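POU domain, class 6, transcription factor 1 (Homo sapiens, PDB 3D1N) binds DNA as a sequence-specific transcription factor of the POU family, probably preferring a variant of the octamer motif. Local coordinates at residues Arg7-Asn12 with Ser45-Leu50; Thr23-Gly28 with Tyr39-Ile44; Gly28-Ala33 with Glu84-Glu89. The protein carries 2 engineered substitutions. One frame throughout, in Å; residues are numbered along the deposited sequence.

Interaction 1: Arg7-Asn12 with Ser45-Leu50; sequences REFAKN and SRFEKL. Engineered in segment 45-50: Ser-45 (natural residue Cys). With nucleotides of chain C.
Leu-50, the positive-phi residue of a Schellman motif that ends helix 41-49, presses its side chain on Ala-10. Leu-50 N is bonded back to Phe-47 O at 2.8 Å. The side chain reaches helix 4-18 with both methyls. Leu-50 CD2 sits 3.5 Å from Ala-10 CB, and Leu-50 CD1 lies 3.9 Å from Arg-7 CG. The Leu-50 and Arg-7 side chains cross at about a right angle. No hydrogen bond joins the segments, whose helix axes approach to 8.8 Å at an angle of 119°. Helix 41-49 is the recognition helix of the POU-specific helix-turn-helix, and helix 4-18 packs on it here. Deeper in, Phe-9 and Phe-47 meet by their ring edges, with Phe-9 CD2 3.9 Å from Phe-47 CE1. Leu-64 of helix 54-73 touches both rings. An alanine in place of Phe-9 would probably leave a gap at the edge of the Phe-47 ring and uncover the part of Leu-64 that the Phe-9 ring touches. Toward the DNA, the engineered Ser-45 donates from OG to OP2 of DA11 of chain C at 3.1 Å. Glu-48 OE1 accepts a hydrogen bond from Gln-24 NE2, and OE2 forms a salt bridge with Arg-17.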
loop_
_atom_site.group_PDB
_atom_site.type_symbol
_atom_site.label_atom_id
_atom_site.label_comp_id
_atom_site.label_asym_id
_atom_site.label_seq_id
_atom_site.Cartn_x
_atom_site.Cartn_y
_atom_site.Cartn_z
ATOM N N ARG K 7 -20.108 16.985 -3.464
ATOM C CA ARG K 7 -19.807 15.572 -3.262
ATOM C C ARG K 7 -18.938 15.044 -4.399
ATOM O O ARG K 7 -18.172 14.090 -4.228
ATOM C CB ARG K 7 -21.095 14.756 -3.155
ATOM C CG ARG K 7 -20.871 13.254 -3.119
ATOM C CD ARG K 7 -22.177 12.509 -2.901
ATOM N NE ARG K 7 -22.640 12.594 -1.516
ATOM C CZ ARG K 7 -23.416 13.564 -1.039
ATOM N NH1 ARG K 7 -23.823 14.549 -1.834
ATOM N NH2 ARG K 7 -23.786 13.551 0.237
ATOM N N GLU K 8 -19.055 15.673 -5.563
ATOM C CA GLU K 8 -18.281 15.245 -6.710
ATOM C C GLU K 8 -16.960 15.993 -6.763
ATOM O O GLU K 8 -15.962 15.455 -7.242
ATOM C CB GLU K 8 -19.066 15.431 -8.008
ATOM C CG GLU K 8 -18.568 14.554 -9.146
ATOM C CD GLU K 8 -18.645 13.068 -8.819
ATOM O OE1 GLU K 8 -17.861 12.286 -9.401
ATOM O OE2 GLU K 8 -19.488 12.683 -7.978
ATOM N N PHE K 9 -16.954 17.232 -6.273
ATOM C CA PHE K 9 -15.706 17.976 -6.135
ATOM C C PHE K 9 -14.884 17.286 -5.071
ATOM O O PHE K 9 -13.658 17.369 -5.063
ATOM C CB PHE K 9 -15.957 19.418 -5.727
ATOM C CG PHE K 9 -14.697 20.222 -5.514
ATOM C CD1 PHE K 9 -14.162 20.984 -6.535
ATOM C CD2 PHE K 9 -14.060 20.237 -4.284
ATOM C CE1 PHE K 9 -13.014 21.730 -6.338
ATOM C CE2 PHE K 9 -12.905 20.987 -4.086
ATOM C CZ PHE K 9 -12.386 21.735 -5.117
ATOM N N ALA K 10 -15.574 16.609 -4.161
ATOM C CA ALA K 10 -14.904 15.759 -3.195
ATOM C C ALA K 10 -14.129 14.695 -3.959
ATOM O O ALA K 10 -12.901 14.772 -4.091
ATOM C CB ALA K 10 -15.914 15.114 -2.264
ATOM N N LYS K 11 -14.868 13.720 -4.481
ATOM C CA LYS K 11 -14.297 12.606 -5.230
ATOM C C LYS K 11 -13.177 13.036 -6.174
ATOM O O LYS K 11 -12.050 12.545 -6.076
ATOM C CB LYS K 11 -15.398 11.866 -5.995
ATOM C CG LYS K 11 -16.118 10.825 -5.145
ATOM C CD LYS K 11 -16.233 11.278 -3.686
ATOM C CE LYS K 11 -16.302 10.090 -2.726
ATOM N NZ LYS K 11 -16.128 10.498 -1.295
ATOM N N ASN K 12 -13.485 13.971 -7.066
ATOM C CA ASN K 12 -12.524 14.400 -8.073
ATOM C C ASN K 12 -11.308 15.126 -7.517
ATOM O O ASN K 12 -10.200 14.966 -8.031
ATOM C CB ASN K 12 -13.204 15.235 -9.158
ATOM C CG ASN K 12 -14.066 14.392 -10.077
ATOM O OD1 ASN K 12 -13.818 14.319 -11.278
ATOM N ND2 ASN K 12 -15.072 13.729 -9.508
ATOM N N SER K 45 -7.924 15.526 4.598
ATOM C CA SER K 45 -8.475 14.192 4.754
ATOM C C SER K 45 -10.000 14.232 4.925
ATOM O O SER K 45 -10.730 13.732 4.055
ATOM C CB SER K 45 -7.823 13.475 5.930
ATOM O OG SER K 45 -8.442 12.214 6.121
ATOM N N ARG K 46 -10.458 14.841 6.032
ATOM C CA ARG K 46 -11.887 14.967 6.363
ATOM C C ARG K 46 -12.669 15.483 5.169
ATOM O O ARG K 46 -13.711 14.930 4.814
ATOM C CB ARG K 46 -12.127 15.936 7.532
ATOM C CG ARG K 46 -11.263 15.743 8.764
ATOM C CD ARG K 46 -11.904 14.838 9.781
ATOM N NE ARG K 46 -12.972 15.505 10.516
ATOM C CZ ARG K 46 -13.637 14.953 11.529
ATOM N NH1 ARG K 46 -13.341 13.720 11.930
ATOM N NH2 ARG K 46 -14.599 15.632 12.138
ATOM N N PHE K 47 -12.165 16.554 4.561
ATOM C CA PHE K 47 -12.812 17.126 3.394
ATOM C C PHE K 47 -13.078 16.060 2.340
ATOM O O PHE K 47 -14.228 15.803 1.960
ATOM C CB PHE K 47 -11.949 18.218 2.773
ATOM C CG PHE K 47 -12.644 18.958 1.661
ATOM C CD1 PHE K 47 -12.630 18.466 0.361
ATOM C CD2 PHE K 47 -13.339 20.136 1.921
ATOM C CE1 PHE K 47 -13.281 19.141 -0.662
ATOM C CE2 PHE K 47 -13.991 20.817 0.905
ATOM C CZ PHE K 47 -13.963 20.318 -0.389
ATOM N N GLU K 48 -11.990 15.455 1.872
ATOM C CA GLU K 48 -12.038 14.423 0.854
ATOM C C GLU K 48 -13.071 13.371 1.183
ATOM O O GLU K 48 -13.946 13.068 0.372
ATOM C CB GLU K 48 -10.678 13.758 0.753
ATOM C CG GLU K 48 -9.606 14.652 0.189
ATOM C CD GLU K 48 -8.402 13.864 -0.263
ATOM O OE1 GLU K 48 -8.276 12.691 0.154
ATOM O OE2 GLU K 48 -7.590 14.414 -1.039
ATOM N N LYS K 49 -12.952 12.814 2.383
ATOM C CA LYS K 49 -13.823 11.735 2.830
ATOM C C LYS K 49 -15.230 12.220 3.157
ATOM O O LYS K 49 -16.114 11.414 3.465
ATOM C CB LYS K 49 -13.219 11.041 4.048
ATOM C CG LYS K 49 -12.088 10.078 3.716
ATOM C CD LYS K 49 -12.609 8.815 3.046
ATOM C CE LYS K 49 -12.021 7.568 3.707
ATOM N NZ LYS K 49 -12.557 7.344 5.093
ATOM N N LEU K 50 -15.426 13.537 3.081
ATOM C CA LEU K 50 -16.707 14.173 3.404
ATOM C C LEU K 50 -17.083 13.992 4.870
ATOM O O LEU K 50 -18.152 13.472 5.183
ATOM C CB LEU K 50 -17.834 13.643 2.510
ATOM C CG LEU K 50 -17.701 13.908 1.009
ATOM C CD1 LEU K 50 -18.810 13.201 0.231
ATOM C CD2 LEU K 50 -17.695 15.408 0.724
ATOM P P DA C 11 -7.960 9.286 3.690
ATOM O OP1 DA C 11 -9.059 8.534 3.031
ATOM O OP2 DA C 11 -7.812 10.734 3.419
ATOM O "O5'" DA C 11 -8.048 8.932 5.247
ATOM C "C5'" DA C 11 -8.385 7.571 5.544
ATOM C "C4'" DA C 11 -8.418 7.266 7.037
ATOM O "O4'" DA C 11 -7.266 7.858 7.675
ATOM C "C3'" DA C 11 -9.635 7.796 7.783
ATOM O "O3'" DA C 11 -10.356 6.699 8.314
ATOM C "C2'" DA C 11 -9.060 8.716 8.865
ATOM C "C1'" DA C 11 -7.594 8.315 8.959
ATOM N N9 DA C 11 -6.617 9.372 9.212
ATOM C C8 DA C 11 -6.280 10.439 8.401
ATOM N N7 DA C 11 -5.322 11.208 8.909
ATOM C C5 DA C 11 -5.014 10.595 10.125
ATOM C C6 DA C 11 -4.088 10.905 11.149
ATOM N N6 DA C 11 -3.260 11.951 11.100
ATOM N N1 DA C 11 -4.039 10.090 12.227
ATOM C C2 DA C 11 -4.869 9.036 12.255
ATOM N N3 DA C 11 -5.781 8.636 11.362
ATOM C C4 DA C 11 -5.799 9.466 10.317
#

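Interaction 2: Thr23-Gly28 with Tyr39-Ile44. With nucleotides of chain C.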
loop_
_atom_site.group_PDB
_atom_site.type_symbol
_atom_site.label_atom_id
_atom_site.label_comp_id
_atom_site.label_asym_id
_atom_site.label_seq_id
_atom_site.Cartn_x
_atom_site.Cartn_y
_atom_site.Cartn_z
ATOM N N THR K 23 0.694 14.754 -1.531
ATOM C CA THR K 23 0.148 14.353 -0.244
ATOM C C THR K 23 -0.882 15.380 0.247
ATOM O O THR K 23 -0.748 16.584 -0.012
ATOM C CB THR K 23 1.257 14.194 0.811
ATOM O OG1 THR K 23 1.982 15.419 0.937
ATOM C CG2 THR K 23 2.220 13.106 0.408
ATOM N N GLN K 24 -1.921 14.894 0.927
ATOM C CA GLN K 24 -2.866 15.760 1.613
ATOM C C GLN K 24 -2.033 16.696 2.443
ATOM O O GLN K 24 -2.309 17.889 2.555
ATOM C CB GLN K 24 -3.767 14.952 2.553
ATOM C CG GLN K 24 -4.629 13.906 1.857
ATOM C CD GLN K 24 -5.396 13.036 2.836
ATOM O OE1 GLN K 24 -4.966 12.826 3.973
ATOM N NE2 GLN K 24 -6.538 12.523 2.397
ATOM N N THR K 25 -0.984 16.142 3.018
ATOM C CA THR K 25 -0.201 16.896 3.966
ATOM C C THR K 25 0.691 17.911 3.270
ATOM O O THR K 25 1.350 18.711 3.913
ATOM C CB THR K 25 0.572 15.964 4.921
ATOM O OG1 THR K 25 1.641 16.686 5.546
ATOM C CG2 THR K 25 1.099 14.738 4.174
ATOM N N GLN K 26 0.683 17.891 1.946
ATOM C CA GLN K 26 1.341 18.943 1.176
ATOM C C GLN K 26 0.344 20.038 0.859
ATOM O O GLN K 26 0.603 21.214 1.102
ATOM C CB GLN K 26 1.908 18.389 -0.127
ATOM C CG GLN K 26 3.328 17.886 -0.008
ATOM C CD GLN K 26 3.776 17.134 -1.241
ATOM O OE1 GLN K 26 3.037 16.308 -1.797
ATOM N NE2 GLN K 26 5.002 17.409 -1.673
ATOM N N VAL K 27 -0.789 19.629 0.296
ATOM C CA VAL K 27 -1.891 20.530 -0.006
ATOM C C VAL K 27 -2.048 21.555 1.106
ATOM O O VAL K 27 -1.678 22.717 0.949
ATOM C CB VAL K 27 -3.219 19.754 -0.165
ATOM C CG1 VAL K 27 -4.324 20.675 -0.647
ATOM C CG2 VAL K 27 -3.050 18.592 -1.126
ATOM N N GLY K 28 -2.586 21.109 2.236
ATOM C CA GLY K 28 -2.837 21.987 3.362
ATOM C C GLY K 28 -1.597 22.736 3.810
ATOM O O GLY K 28 -1.667 23.906 4.183
ATOM N N TYR K 39 -4.384 25.445 7.083
ATOM C CA TYR K 39 -5.053 24.257 6.575
ATOM C C TYR K 39 -4.223 23.013 6.852
ATOM O O TYR K 39 -3.187 22.795 6.235
ATOM C CB TYR K 39 -5.345 24.405 5.085
ATOM C CG TYR K 39 -6.402 25.438 4.787
ATOM C CD1 TYR K 39 -6.105 26.793 4.820
ATOM C CD2 TYR K 39 -7.699 25.060 4.476
ATOM C CE1 TYR K 39 -7.073 27.745 4.552
ATOM C CE2 TYR K 39 -8.676 26.000 4.201
ATOM C CZ TYR K 39 -8.357 27.342 4.240
ATOM O OH TYR K 39 -9.327 28.282 3.966
ATOM N N SER K 40 -4.683 22.199 7.793
ATOM C CA SER K 40 -3.947 21.006 8.184
ATOM C C SER K 40 -4.266 19.809 7.281
ATOM O O SER K 40 -5.236 19.822 6.510
ATOM C CB SER K 40 -4.241 20.656 9.643
ATOM O OG SER K 40 -5.417 19.871 9.751
ATOM N N GLN K 41 -3.436 18.774 7.380
ATOM C CA GLN K 41 -3.654 17.553 6.622
ATOM C C GLN K 41 -5.024 16.950 6.956
ATOM O O GLN K 41 -5.785 16.547 6.057
ATOM C CB GLN K 41 -2.530 16.550 6.907
ATOM C CG GLN K 41 -2.702 15.201 6.222
ATOM C CD GLN K 41 -3.279 14.157 7.149
ATOM O OE1 GLN K 41 -2.849 14.041 8.298
ATOM N NE2 GLN K 41 -4.249 13.377 6.657
ATOM N N SER K 42 -5.324 16.906 8.255
ATOM C CA SER K 42 -6.571 16.338 8.764
ATOM C C SER K 42 -7.780 16.967 8.109
ATOM O O SER K 42 -8.731 16.270 7.736
ATOM C CB SER K 42 -6.686 16.514 10.271
ATOM O OG SER K 42 -7.726 15.681 10.750
ATOM N N ALA K 43 -7.732 18.290 7.979
ATOM C CA ALA K 43 -8.713 19.029 7.190
ATOM C C ALA K 43 -8.895 18.364 5.824
ATOM O O ALA K 43 -9.978 17.852 5.502
ATOM C CB ALA K 43 -8.261 20.466 7.024
ATOM N N ILE K 44 -7.815 18.352 5.041
ATOM C CA ILE K 44 -7.822 17.766 3.705
ATOM C C ILE K 44 -8.419 16.368 3.697
ATOM O O ILE K 44 -9.302 16.056 2.890
ATOM C CB ILE K 44 -6.405 17.670 3.147
ATOM C CG1 ILE K 44 -5.576 18.882 3.590
ATOM C CG2 ILE K 44 -6.448 17.509 1.632
ATOM C CD1 ILE K 44 -5.938 20.183 2.899
ATOM P P DA C 10 -1.847 10.814 1.068
ATOM O OP1 DA C 10 -2.391 10.594 -0.291
ATOM O OP2 DA C 10 -1.366 12.148 1.523
ATOM O "O5'" DA C 10 -2.956 10.211 2.040
ATOM C "C5'" DA C 10 -3.306 8.838 1.945
ATOM C "C4'" DA C 10 -4.184 8.442 3.131
ATOM O "O4'" DA C 10 -3.431 8.379 4.371
ATOM C "C3'" DA C 10 -5.352 9.390 3.412
ATOM O "O3'" DA C 10 -6.542 8.605 3.421
ATOM C "C2'" DA C 10 -5.024 10.063 4.755
ATOM C "C1'" DA C 10 -4.161 8.997 5.426
ATOM N N9 DA C 10 -3.169 9.406 6.433
ATOM C C8 DA C 10 -2.175 10.352 6.315
ATOM N N7 DA C 10 -1.405 10.469 7.391
ATOM C C5 DA C 10 -1.924 9.521 8.280
ATOM C C6 DA C 10 -1.559 9.137 9.601
ATOM N N6 DA C 10 -0.527 9.695 10.271
ATOM N N1 DA C 10 -2.301 8.169 10.208
ATOM C C2 DA C 10 -3.318 7.623 9.530
ATOM N N3 DA C 10 -3.748 7.883 8.283
ATOM C C4 DA C 10 -3.007 8.857 7.704
ATOM P P DA C 11 -7.960 9.286 3.690
ATOM O OP1 DA C 11 -9.059 8.534 3.031
ATOM O OP2 DA C 11 -7.812 10.734 3.419
ATOM O "O5'" DA C 11 -8.048 8.932 5.247
ATOM C "C5'" DA C 11 -8.385 7.571 5.544
ATOM C "C4'" DA C 11 -8.418 7.266 7.037
ATOM O "O4'" DA C 11 -7.266 7.858 7.675
ATOM C "C3'" DA C 11 -9.635 7.796 7.783
ATOM O "O3'" DA C 11 -10.356 6.699 8.314
ATOM C "C2'" DA C 11 -9.060 8.716 8.865
ATOM C "C1'" DA C 11 -7.594 8.315 8.959
ATOM N N9 DA C 11 -6.617 9.372 9.212
ATOM C C8 DA C 11 -6.280 10.439 8.401
ATOM N N7 DA C 11 -5.322 11.208 8.909
ATOM C C5 DA C 11 -5.014 10.595 10.125
ATOM C C6 DA C 11 -4.088 10.905 11.149
ATOM N N6 DA C 11 -3.260 11.951 11.100
ATOM N N1 DA C 11 -4.039 10.090 12.227
ATOM C C2 DA C 11 -4.869 9.036 12.255
ATOM N N3 DA C 11 -5.781 8.636 11.362
ATOM C C4 DA C 11 -5.799 9.466 10.317
ATOM P P DT C 12 -11.648 6.997 9.201
ATOM O OP1 DT C 12 -12.378 5.742 9.525
ATOM O OP2 DT C 12 -12.347 8.150 8.582
ATOM O "O5'" DT C 12 -10.928 7.490 10.529
ATOM C "C5'" DT C 12 -10.502 6.519 11.450
ATOM C "C4'" DT C 12 -10.023 7.245 12.686
ATOM O "O4'" DT C 12 -9.095 8.294 12.337
ATOM C "C3'" DT C 12 -11.119 7.969 13.454
ATOM O "O3'" DT C 12 -11.213 7.306 14.707
ATOM C "C2'" DT C 12 -10.609 9.412 13.558
ATOM C "C1'" DT C 12 -9.122 9.194 13.416
ATOM N N1 DT C 12 -8.350 10.361 12.988
ATOM C C2 DT C 12 -7.277 10.775 13.753
ATOM O O2 DT C 12 -6.928 10.247 14.794
ATOM N N3 DT C 12 -6.610 11.858 13.259
ATOM C C4 DT C 12 -6.908 12.535 12.096
ATOM O O4 DT C 12 -6.248 13.505 11.744
ATOM C C5 DT C 12 -8.037 12.040 11.336
ATOM C C7 DT C 12 -8.414 12.695 10.034
ATOM C C6 DT C 12 -8.704 10.980 11.809
#
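Gln-24 and Gln-41 meet through their side-chain amides. Gln-41 NE2 donates to Gln-24 OE1 at 2.8 Å, with an N-H...acceptor angle of 151°. The two amide planes lie only 14° apart. The place of OE1 is less sure, because the model sets it too close to the sugar of DA10 of chain C. Gln-41 NE2 also makes a weak bond to the base, 3.3 Å from N7 of DA11 of chain C. Gln-24 NE2 lies toward the DNA backbone, at OP2 of the same nucleotide; the modelled bond is very short, so its geometry is doubtful. Gln-24 thus probably links the phosphate to Gln-41, which lies at the base. The bend of Gln-41 at chi2 (-99°) sets its CD toward Gln-24 and DA11. Gln-41 CG packs 3.6 Å from Thr-25 CB.

Behind the amides, Ile-44 fills the apolar side of the contact. Ile-44 CG2 lies 3.8 Å from Gln-24 CB. Ile-44 CD1 reaches Val-27 CG1 at 3.9 Å and also lies against the backbone of Gly-28. A side chain at Gly-28 would run into Tyr-39 O.

Further out, helix starts fix the frame. Thr-23 is the N-cap of helix 24-31, and Gln-24 N bonds to OP2 of DA10 of chain C at 2.9 Å. Ser-40 is the N-cap of helix 41-49, with a weak capping bond from Ala-43 N. Ser-42 OG donates to O4 of DT12 of chain C at 2.8 Å. Arg-17 of helix 4-18 touches the Gln-24 side chain. Helix 24-31 braced across recognition helix 41-49, with paired glutamines at phosphate and adenine, is the helix-turn-helix of the POU-specific domain.

Interaction 3: Gly28-Ala33 with Glu84-Glu89. Unlike the reference sequence in segment 28-33: Met-31 (reference Leu).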
loop_
_atom_site.group_PDB
_atom_site.type_symbol
_atom_site.label_atom_id
_atom_site.label_comp_id
_atom_site.label_asym_id
_atom_site.label_seq_id
_atom_site.Cartn_x
_atom_site.Cartn_y
_atom_site.Cartn_z
ATOM N N GLY K 28 -2.586 21.109 2.236
ATOM C CA GLY K 28 -2.837 21.987 3.362
ATOM C C GLY K 28 -1.597 22.736 3.810
ATOM O O GLY K 28 -1.667 23.906 4.183
ATOM N N GLN K 29 -0.456 22.061 3.767
ATOM C CA GLN K 29 0.796 22.649 4.226
ATOM C C GLN K 29 1.220 23.845 3.371
ATOM O O GLN K 29 1.766 24.828 3.880
ATOM C CB GLN K 29 1.896 21.581 4.274
ATOM C CG GLN K 29 3.320 22.110 4.181
ATOM C CD GLN K 29 3.781 22.290 2.744
ATOM O OE1 GLN K 29 4.512 23.235 2.429
ATOM N NE2 GLN K 29 3.348 21.383 1.859
ATOM N N ALA K 30 0.964 23.759 2.070
ATOM C CA ALA K 30 1.293 24.843 1.156
ATOM C C ALA K 30 0.176 25.874 1.133
ATOM O O ALA K 30 0.419 27.069 1.288
ATOM C CB ALA K 30 1.534 24.301 -0.237
HETATM N N MSE K 31 -1.051 25.401 0.948
HETATM C CA MSE K 31 -2.193 26.291 0.806
HETATM C C MSE K 31 -2.568 26.959 2.122
HETATM O O MSE K 31 -3.449 27.817 2.163
HETATM C CB MSE K 31 -3.391 25.553 0.210
HETATM C CG MSE K 31 -4.364 24.985 1.222
HETATM SE SE MSE K 31 -5.971 24.297 0.329
HETATM C CE MSE K 31 -6.529 25.914 -0.667
ATOM N N THR K 32 -1.893 26.566 3.196
ATOM C CA THR K 32 -2.049 27.248 4.470
ATOM C C THR K 32 -1.696 28.719 4.269
ATOM O O THR K 32 -0.745 29.045 3.558
ATOM C CB THR K 32 -1.160 26.630 5.548
ATOM O OG1 THR K 32 -1.516 27.163 6.826
ATOM C CG2 THR K 32 0.299 26.927 5.266
ATOM N N ALA K 33 -2.470 29.596 4.902
ATOM C CA ALA K 33 -2.489 31.034 4.587
ATOM C C ALA K 33 -1.148 31.760 4.362
ATOM O O ALA K 33 -0.956 32.355 3.303
ATOM C CB ALA K 33 -3.357 31.795 5.590
ATOM N N GLU K 84 7.057 24.516 -6.608
ATOM C CA GLU K 84 7.256 25.772 -5.910
ATOM C C GLU K 84 5.913 26.462 -5.675
ATOM O O GLU K 84 5.825 27.446 -4.933
ATOM C CB GLU K 84 8.248 26.662 -6.658
ATOM C CG GLU K 84 9.206 27.405 -5.737
ATOM C CD GLU K 84 9.911 26.490 -4.733
ATOM O OE1 GLU K 84 9.642 25.268 -4.711
ATOM O OE2 GLU K 84 10.744 27.000 -3.954
ATOM N N PHE K 85 4.870 25.926 -6.308
ATOM C CA PHE K 85 3.493 26.262 -5.960
ATOM C C PHE K 85 3.260 25.744 -4.543
ATOM O O PHE K 85 2.491 26.321 -3.774
ATOM C CB PHE K 85 2.509 25.597 -6.936
ATOM C CG PHE K 85 1.131 26.217 -6.942
ATOM C CD1 PHE K 85 0.691 26.950 -8.033
ATOM C CD2 PHE K 85 0.273 26.062 -5.864
ATOM C CE1 PHE K 85 -0.575 27.523 -8.046
ATOM C CE2 PHE K 85 -0.994 26.632 -5.872
ATOM C CZ PHE K 85 -1.417 27.363 -6.967
ATOM N N VAL K 86 3.946 24.649 -4.212
ATOM C CA VAL K 86 3.887 24.048 -2.882
ATOM C C VAL K 86 4.912 24.681 -1.945
ATOM O O VAL K 86 4.583 25.078 -0.828
ATOM C CB VAL K 86 4.124 22.526 -2.940
ATOM C CG1 VAL K 86 4.362 21.971 -1.543
ATOM C CG2 VAL K 86 2.948 21.827 -3.616
ATOM N N GLY K 87 6.155 24.768 -2.404
ATOM C CA GLY K 87 7.196 25.432 -1.644
ATOM C C GLY K 87 7.415 24.835 -0.269
ATOM O O GLY K 87 6.804 23.829 0.088
ATOM N N GLY K 88 8.290 25.464 0.507
ATOM C CA GLY K 88 8.660 24.951 1.812
ATOM C C GLY K 88 9.835 23.990 1.743
ATOM O O GLY K 88 9.931 23.065 2.551
ATOM N N GLU K 89 10.728 24.219 0.779
ATOM C CA GLU K 89 11.905 23.367 0.557
ATOM C C GLU K 89 11.560 21.879 0.608
ATOM O O GLU K 89 12.199 21.112 1.335
ATOM C CB GLU K 89 13.008 23.689 1.570
#
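Val-86, Ala-30 and Gln-29 carry this small surface contact. Val-86 buries slightly more than Ala-30, and Gln-29 comes next. Ala-30 points its CB at the last turn of helix 79-86. Ala-30 CB lies 3.2 Å from Val-86 O and close to Val-86 CA. It also meets the valine side chain, with Ala-30 CB 3.9 Å from Val-86 CG1. A chi1 of 168° sets Val-86 CG1 anti to the backbone N, where it meets both Ala-30 CB and the Gln-29 amide. Val-86 CG1 is 3.6 Å from Gln-29 NE2. The Gln-29 and Val-86 side chains cross at about a right angle. The glutamine chain bends at chi2 (-86°), which turns CD toward Val-86.

Helix 24-31 is the first helix of the helix-turn-helix in the POU-specific domain. Helix 79-86 follows helix 54-73 in the chain and precedes the connection that runs on to the homeodomain. The contact therefore places this later helix against the C-terminal part of helix 24-31. The nearest atom of the contact is about 7 Å from the bound DNA.

No hydrogen bond crosses between the segments. Gln-29 OE1 comes to 3.3 Å from Gly-87 O, but both are acceptors. Gly-87 has positive phi and turns the chain out of helix 79-86. At Gly-88 a side chain would crowd Gln-29 OE1 and the carbonyl of the residue before. Trp-67 of helix 54-73 touches Ala-30 and meets the ring of Phe-85 edge-to-face.

In the fold
From the N terminus, helix 4-18 comes first and meets helix 41-49, where interaction 1 closes the longer loop. Interaction 2 closes a shorter loop within it, joining helix 24-31 to the same helix 41-49. The two contacts touch where Glu-48 meets Gln-24. Interaction 3 starts on helix 24-31 and closes far along the chain, at helix 79-86. It crosses both of the others. It shares Gly-28 with interaction 2 and touches it through Tyr-39, but it does not touch interaction 1. Together they tie helices 4-18 and 24-31 to helix 41-49, and helix 79-86, ahead of the homeodomain, to helix 24-31.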